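Local coordinates for protein cytochrome c' (Rubrivivax gelatinosus, PDB 1JAF) that carries a covalently bound, high-spin heme without a sixth ligand and takes part in bacterial electron transfer, though its exact function is not known, at residues T17-H22 against A46-L51; D87-A92 against G113-A118. All coordinates share one frame; numbering follows the deposited sequence.

Both contacts are antiparallel helix pairs largely buried within one four-helix bundle, and they share no helix: interaction 1 joins helix 5-30 to helix 38-53, interaction 2 joins helix 79-102 to helix 105-126. Their centres lie about 13 Å apart, the nearest atoms about 5 Å, with the same heme in touch with both. The chemistry differs with place. Interaction 1 interlocks branched aliphatic side chains and a histidine, and several of its residues also meet a second subunit. Interaction 2 is closer-set, built on two alanines, a threonine and a phenylalanine that reaches the heme; no other chain of the assembly touches its segments, and its one contacting exposed residue is Glu114.

Interaction 1 of 2, residues T17-H22 against A46-L51; sequences TLIANH and ALVSTL. With HEM (protoporphyrin IX containing Fe), chain C.
Leu51 and Ile19 make the heart of this helix pair, their side chains sliding past each other in opposite directions. Leu51 CB rests 3.8 Å from Ile19 CG1, and Ile19 CD1 runs on to the backbone at Leu51, ending 3.8 Å from Leu51 O. Ile19 works in two directions: its CG1 lies anti to the carbonyl carbon (chi1 -71°) and serves the helix partner, while the other branch, CG2, reaches the heme with 3.7 Å to CBB. Leu51 in turn puts CD1 against Leu18, 3.9 Å from Leu18 CB. About one turn after Ile19, His22 meets Val48 of helix 38-53, whose CG2 lies 4.1 Å from His22 CB and whose CG1 faces Ile19 CG2 at a looser distance. Leu47 closes the row by setting CG over the face of the imidazole, 4.2 Å from the centroid of the His22 ring and 8° off its normal, a CH-pi contact. That ring is held at both nitrogens: ND1 bonds to Asn44 OD1 of the same chain, and NE2 to Tyr11 OH of the second subunit. Bonds at both ring nitrogens probably limit its rotation under Leu47. On the heme side of helix 5-30, Ala20 CB approaches the methyl CMA at 3.8 Å. The axes of the two segments run 9.1 Å apart at 156°, the near-antiparallel crossing of consecutive helices in the cytochrome c' four-helix bundle, here with one flank against the heme and another at the subunit interface.

Interaction 2 of 2, residues D87-A92 against G113-A118; sequences DKFAAA and GETGGA. With HEM (protoporphyrin IX containing Fe), chain C.
This is a close antiparallel helix packing in the half of the four-helix bundle that carries the covalent heme attachment, with small residues at its centre and one ring turned to the cofactor. The segment axes pass 8.7 Å apart at 162°, a spacing that suits alanine against alanine: Ala92 CB meets Ala118 CB at 4.3 Å and also sits 3.8 Å from Thr115 CA. Ala118 CB fits in turn against the backbone of helix 79-102, 3.8 Å from Phe89 CA. With CG anti to the backbone N (chi1 176°), the Phe89 ring extends to the heme, placing a face over CHC and its CE1 3.5 Å from CBB. Phe89 CG lies 3.3 Å from the heme methyl CMC. Ala118 CB and Thr115 CG2 line the edge of that ring, near its plane. A serine in place of Phe89 would probably leave the heme substituents CMC and CBB without their aromatic cover and open a gap beside Thr115 CG2. Thr115 OG1 bonds to Ala111 O on its own helix, leaving CG2 to meet the ring edge. Helices 79-102 and 105-126 thus pack along the heme edge, the latter continuing past Ala118 to Cys119, Cys122 and the axial ligand His123, while Ser49 of helix 38-53 packs against helix 79-102.

Interaction 1 of 2, residues T17-H22 against A46-L51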
# COMPACT_ATOMS: atom_id res chain seq x y z
N THR A 17 -10.73 -22.58 3.82
CA THR A 17 -9.29 -22.40 3.73
C THR A 17 -8.93 -21.48 2.55
O THR A 17 -8.10 -20.57 2.69
CB THR A 17 -8.60 -23.75 3.55
OG1 THR A 17 -8.87 -24.58 4.69
CG2 THR A 17 -7.10 -23.60 3.40
N LEU A 18 -9.58 -21.67 1.40
CA LEU A 18 -9.26 -20.83 0.24
C LEU A 18 -9.75 -19.41 0.46
O LEU A 18 -9.05 -18.46 0.12
CB LEU A 18 -9.83 -21.38 -1.07
CG LEU A 18 -9.27 -22.67 -1.70
CD1 LEU A 18 -9.79 -22.78 -3.11
CD2 LEU A 18 -7.78 -22.66 -1.74
N ILE A 19 -10.94 -19.26 1.03
CA ILE A 19 -11.53 -17.96 1.32
C ILE A 19 -10.64 -17.20 2.28
O ILE A 19 -10.34 -16.01 2.09
CB ILE A 19 -12.91 -18.12 1.96
CG1 ILE A 19 -13.90 -18.62 0.91
CG2 ILE A 19 -13.38 -16.81 2.54
CD1 ILE A 19 -15.25 -19.00 1.47
N ALA A 20 -10.20 -17.87 3.32
CA ALA A 20 -9.32 -17.24 4.29
C ALA A 20 -8.07 -16.72 3.60
O ALA A 20 -7.72 -15.55 3.73
CB ALA A 20 -8.94 -18.22 5.39
N ASN A 21 -7.43 -17.56 2.80
CA ASN A 21 -6.20 -17.12 2.16
C ASN A 21 -6.36 -15.90 1.26
O ASN A 21 -5.63 -14.94 1.39
CB ASN A 21 -5.53 -18.26 1.39
CG ASN A 21 -4.13 -17.91 0.95
OD1 ASN A 21 -3.93 -17.23 -0.05
ND2 ASN A 21 -3.14 -18.36 1.72
N HIS A 22 -7.36 -15.93 0.40
CA HIS A 22 -7.55 -14.81 -0.52
C HIS A 22 -8.12 -13.57 0.15
O HIS A 22 -7.86 -12.45 -0.31
CB HIS A 22 -8.41 -15.26 -1.71
CG HIS A 22 -7.70 -16.23 -2.66
ND1 HIS A 22 -6.77 -15.80 -3.60
CD2 HIS A 22 -7.75 -17.62 -2.61
CE1 HIS A 22 -6.26 -16.94 -4.10
NE2 HIS A 22 -6.80 -17.98 -3.57
N ALA A 46 -12.85 -11.03 -6.17
CA ALA A 46 -13.67 -11.86 -7.04
C ALA A 46 -13.63 -13.29 -6.54
O ALA A 46 -14.66 -13.94 -6.40
CB ALA A 46 -13.20 -11.79 -8.45
N LEU A 47 -12.44 -13.80 -6.25
CA LEU A 47 -12.32 -15.17 -5.76
C LEU A 47 -13.15 -15.37 -4.50
O LEU A 47 -13.89 -16.35 -4.38
CB LEU A 47 -10.87 -15.48 -5.39
CG LEU A 47 -10.00 -16.35 -6.28
CD1 LEU A 47 -10.80 -17.55 -6.76
CD2 LEU A 47 -9.51 -15.56 -7.44
N VAL A 48 -13.02 -14.46 -3.55
CA VAL A 48 -13.75 -14.58 -2.28
C VAL A 48 -15.24 -14.64 -2.53
O VAL A 48 -15.95 -15.45 -1.94
CB VAL A 48 -13.46 -13.39 -1.33
CG1 VAL A 48 -14.34 -13.47 -0.08
CG2 VAL A 48 -12.00 -13.39 -0.95
N SER A 49 -15.71 -13.75 -3.39
CA SER A 49 -17.11 -13.66 -3.71
C SER A 49 -17.60 -14.99 -4.26
O SER A 49 -18.53 -15.58 -3.71
CB SER A 49 -17.31 -12.54 -4.72
OG SER A 49 -18.68 -12.19 -4.79
N THR A 50 -16.95 -15.48 -5.32
CA THR A 50 -17.28 -16.75 -5.96
C THR A 50 -17.32 -17.90 -4.95
O THR A 50 -18.30 -18.65 -4.88
CB THR A 50 -16.21 -17.10 -7.00
OG1 THR A 50 -16.15 -16.08 -8.01
CG2 THR A 50 -16.53 -18.41 -7.65
N LEU A 51 -16.25 -18.04 -4.18
CA LEU A 51 -16.14 -19.11 -3.20
C LEU A 51 -17.10 -19.00 -2.01
O LEU A 51 -17.49 -20.02 -1.45
CB LEU A 51 -14.70 -19.21 -2.71
CG LEU A 51 -13.61 -19.47 -3.75
CD1 LEU A 51 -12.23 -19.20 -3.17
CD2 LEU A 51 -13.70 -20.90 -4.23
CHA HEM C . -14.13 -23.05 9.46
CHB HEM C . -12.35 -18.93 7.87
CHC HEM C . -16.71 -17.16 7.57
CHD HEM C . -18.46 -21.01 9.76
C1A HEM C . -13.29 -22.09 8.97
C2A HEM C . -11.88 -22.31 8.72
C3A HEM C . -11.38 -21.12 8.33
C4A HEM C . -12.48 -20.20 8.33
CMA HEM C . -9.94 -20.89 7.93
CAA HEM C . -11.00 -23.52 8.97
CBA HEM C . -11.18 -24.67 8.00
CGA HEM C . -10.25 -25.82 8.31
O1A HEM C . -10.26 -26.31 9.45
O2A HEM C . -9.50 -26.24 7.41
C1B HEM C . -13.38 -18.06 7.69
C2B HEM C . -13.23 -16.76 7.08
C3B HEM C . -14.48 -16.26 6.94
C4B HEM C . -15.37 -17.28 7.49
CMB HEM C . -11.95 -16.03 6.73
CAB HEM C . -15.03 -14.92 6.49
CBB HEM C . -14.48 -14.42 5.16
C1C HEM C . -17.56 -18.03 8.18
C2C HEM C . -18.98 -17.74 8.33
C3C HEM C . -19.53 -18.82 8.96
C4C HEM C . -18.38 -19.74 9.20
CMC HEM C . -19.74 -16.48 7.93
CAC HEM C . -20.94 -19.10 9.53
CBC HEM C . -22.21 -18.55 8.91
C1D HEM C . -17.40 -21.89 9.93
C2D HEM C . -17.52 -23.26 10.45
C3D HEM C . -16.32 -23.84 10.27
C4D HEM C . -15.44 -22.83 9.72
CMD HEM C . -18.67 -23.89 11.18
CAD HEM C . -15.97 -25.28 10.54
CBD HEM C . -16.15 -26.23 9.38
CGD HEM C . -15.82 -27.66 9.77
O1D HEM C . -16.66 -28.55 9.54
O2D HEM C . -14.72 -27.89 10.31
NA HEM C . -13.66 -20.77 8.73
NB HEM C . -14.69 -18.37 7.98
NC HEM C . -17.18 -19.21 8.76
ND HEM C . -16.10 -21.63 9.52
FE HEM C . -15.37 -19.90 8.97

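Interaction 2 of 2, residues D87-A92 against G113-A118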
# COMPACT_ATOMS: atom_id res chain seq x y z
N ASP A 87 -26.43 -15.06 6.52
CA ASP A 87 -27.03 -13.95 5.80
C ASP A 87 -26.22 -12.69 5.94
O ASP A 87 -26.06 -11.94 4.97
CB ASP A 87 -28.46 -13.73 6.24
CG ASP A 87 -29.42 -14.74 5.62
OD1 ASP A 87 -29.05 -15.36 4.59
OD2 ASP A 87 -30.53 -14.91 6.17
N LYS A 88 -25.71 -12.45 7.14
CA LYS A 88 -24.89 -11.28 7.39
C LYS A 88 -23.62 -11.38 6.54
O LYS A 88 -23.23 -10.42 5.88
CB LYS A 88 -24.52 -11.21 8.88
N PHE A 89 -23.00 -12.56 6.57
CA PHE A 89 -21.79 -12.80 5.81
C PHE A 89 -22.01 -12.49 4.33
O PHE A 89 -21.22 -11.80 3.70
CB PHE A 89 -21.36 -14.26 5.98
CG PHE A 89 -20.17 -14.64 5.17
CD1 PHE A 89 -18.99 -13.89 5.25
CD2 PHE A 89 -20.23 -15.72 4.30
CE1 PHE A 89 -17.89 -14.23 4.48
CE2 PHE A 89 -19.13 -16.07 3.52
CZ PHE A 89 -17.95 -15.32 3.61
N ALA A 90 -23.14 -12.94 3.81
CA ALA A 90 -23.47 -12.72 2.41
C ALA A 90 -23.54 -11.24 2.09
O ALA A 90 -23.03 -10.80 1.05
CB ALA A 90 -24.79 -13.37 2.09
N ALA A 91 -24.20 -10.49 2.95
CA ALA A 91 -24.37 -9.06 2.75
C ALA A 91 -23.03 -8.36 2.76
O ALA A 91 -22.79 -7.46 1.96
CB ALA A 91 -25.22 -8.49 3.83
N ALA A 92 -22.18 -8.78 3.68
CA ALA A 92 -20.86 -8.20 3.82
C ALA A 92 -20.08 -8.46 2.55
O ALA A 92 -19.40 -7.57 2.02
CB ALA A 92 -20.17 -8.80 4.98
N GLY A 113 -13.44 -4.69 6.78
CA GLY A 113 -13.70 -4.65 8.21
C GLY A 113 -15.03 -5.33 8.52
O GLY A 113 -15.16 -6.09 9.48
N GLU A 114 -16.03 -5.05 7.69
CA GLU A 114 -17.34 -5.64 7.88
C GLU A 114 -17.30 -7.14 7.66
O GLU A 114 -17.80 -7.90 8.50
CB GLU A 114 -18.35 -4.99 6.93
CG GLU A 114 -19.77 -5.03 7.47
CD GLU A 114 -20.72 -4.17 6.68
OE1 GLU A 114 -20.33 -3.05 6.26
OE2 GLU A 114 -21.87 -4.61 6.49
N THR A 115 -16.70 -7.58 6.56
CA THR A 115 -16.57 -8.99 6.26
C THR A 115 -15.85 -9.70 7.41
O THR A 115 -16.34 -10.71 7.93
CB THR A 115 -15.79 -9.19 4.96
OG1 THR A 115 -16.43 -8.46 3.93
CG2 THR A 115 -15.76 -10.65 4.57
N GLY A 116 -14.73 -9.14 7.85
CA GLY A 116 -14.01 -9.75 8.95
C GLY A 116 -14.92 -9.98 10.15
O GLY A 116 -14.94 -11.06 10.74
N GLY A 117 -15.71 -8.97 10.47
CA GLY A 117 -16.61 -9.08 11.59
C GLY A 117 -17.59 -10.20 11.39
O GLY A 117 -17.97 -10.89 12.34
N ALA A 118 -18.03 -10.39 10.15
CA ALA A 118 -18.99 -11.45 9.85
C ALA A 118 -18.36 -12.83 10.01
O ALA A 118 -19.06 -13.79 10.34
CB ALA A 118 -19.52 -11.27 8.47
CHA HEM C . -14.13 -23.05 9.46
CHB HEM C . -12.35 -18.93 7.87
CHC HEM C . -16.71 -17.16 7.57
CHD HEM C . -18.46 -21.01 9.76
C1A HEM C . -13.29 -22.09 8.97
C2A HEM C . -11.88 -22.31 8.72
C3A HEM C . -11.38 -21.12 8.33
C4A HEM C . -12.48 -20.20 8.33
CMA HEM C . -9.94 -20.89 7.93
CAA HEM C . -11.00 -23.52 8.97
CBA HEM C . -11.18 -24.67 8.00
CGA HEM C . -10.25 -25.82 8.31
O1A HEM C . -10.26 -26.31 9.45
O2A HEM C . -9.50 -26.24 7.41
C1B HEM C . -13.38 -18.06 7.69
C2B HEM C . -13.23 -16.76 7.08
C3B HEM C . -14.48 -16.26 6.94
C4B HEM C . -15.37 -17.28 7.49
CMB HEM C . -11.95 -16.03 6.73
CAB HEM C . -15.03 -14.92 6.49
CBB HEM C . -14.48 -14.42 5.16
C1C HEM C . -17.56 -18.03 8.18
C2C HEM C . -18.98 -17.74 8.33
C3C HEM C . -19.53 -18.82 8.96
C4C HEM C . -18.38 -19.74 9.20
CMC HEM C . -19.74 -16.48 7.93
CAC HEM C . -20.94 -19.10 9.53
CBC HEM C . -22.21 -18.55 8.91
C1D HEM C . -17.40 -21.89 9.93
C2D HEM C . -17.52 -23.26 10.45
C3D HEM C . -16.32 -23.84 10.27
C4D HEM C . -15.44 -22.83 9.72
CMD HEM C . -18.67 -23.89 11.18
CAD HEM C . -15.97 -25.28 10.54
CBD HEM C . -16.15 -26.23 9.38
CGD HEM C . -15.82 -27.66 9.77
O1D HEM C . -16.66 -28.55 9.54
O2D HEM C . -14.72 -27.89 10.31
NA HEM C . -13.66 -20.77 8.73
NB HEM C . -14.69 -18.37 7.98
NC HEM C . -17.18 -19.21 8.76
ND HEM C . -16.10 -21.63 9.52
FE HEM C . -15.37 -19.90 8.97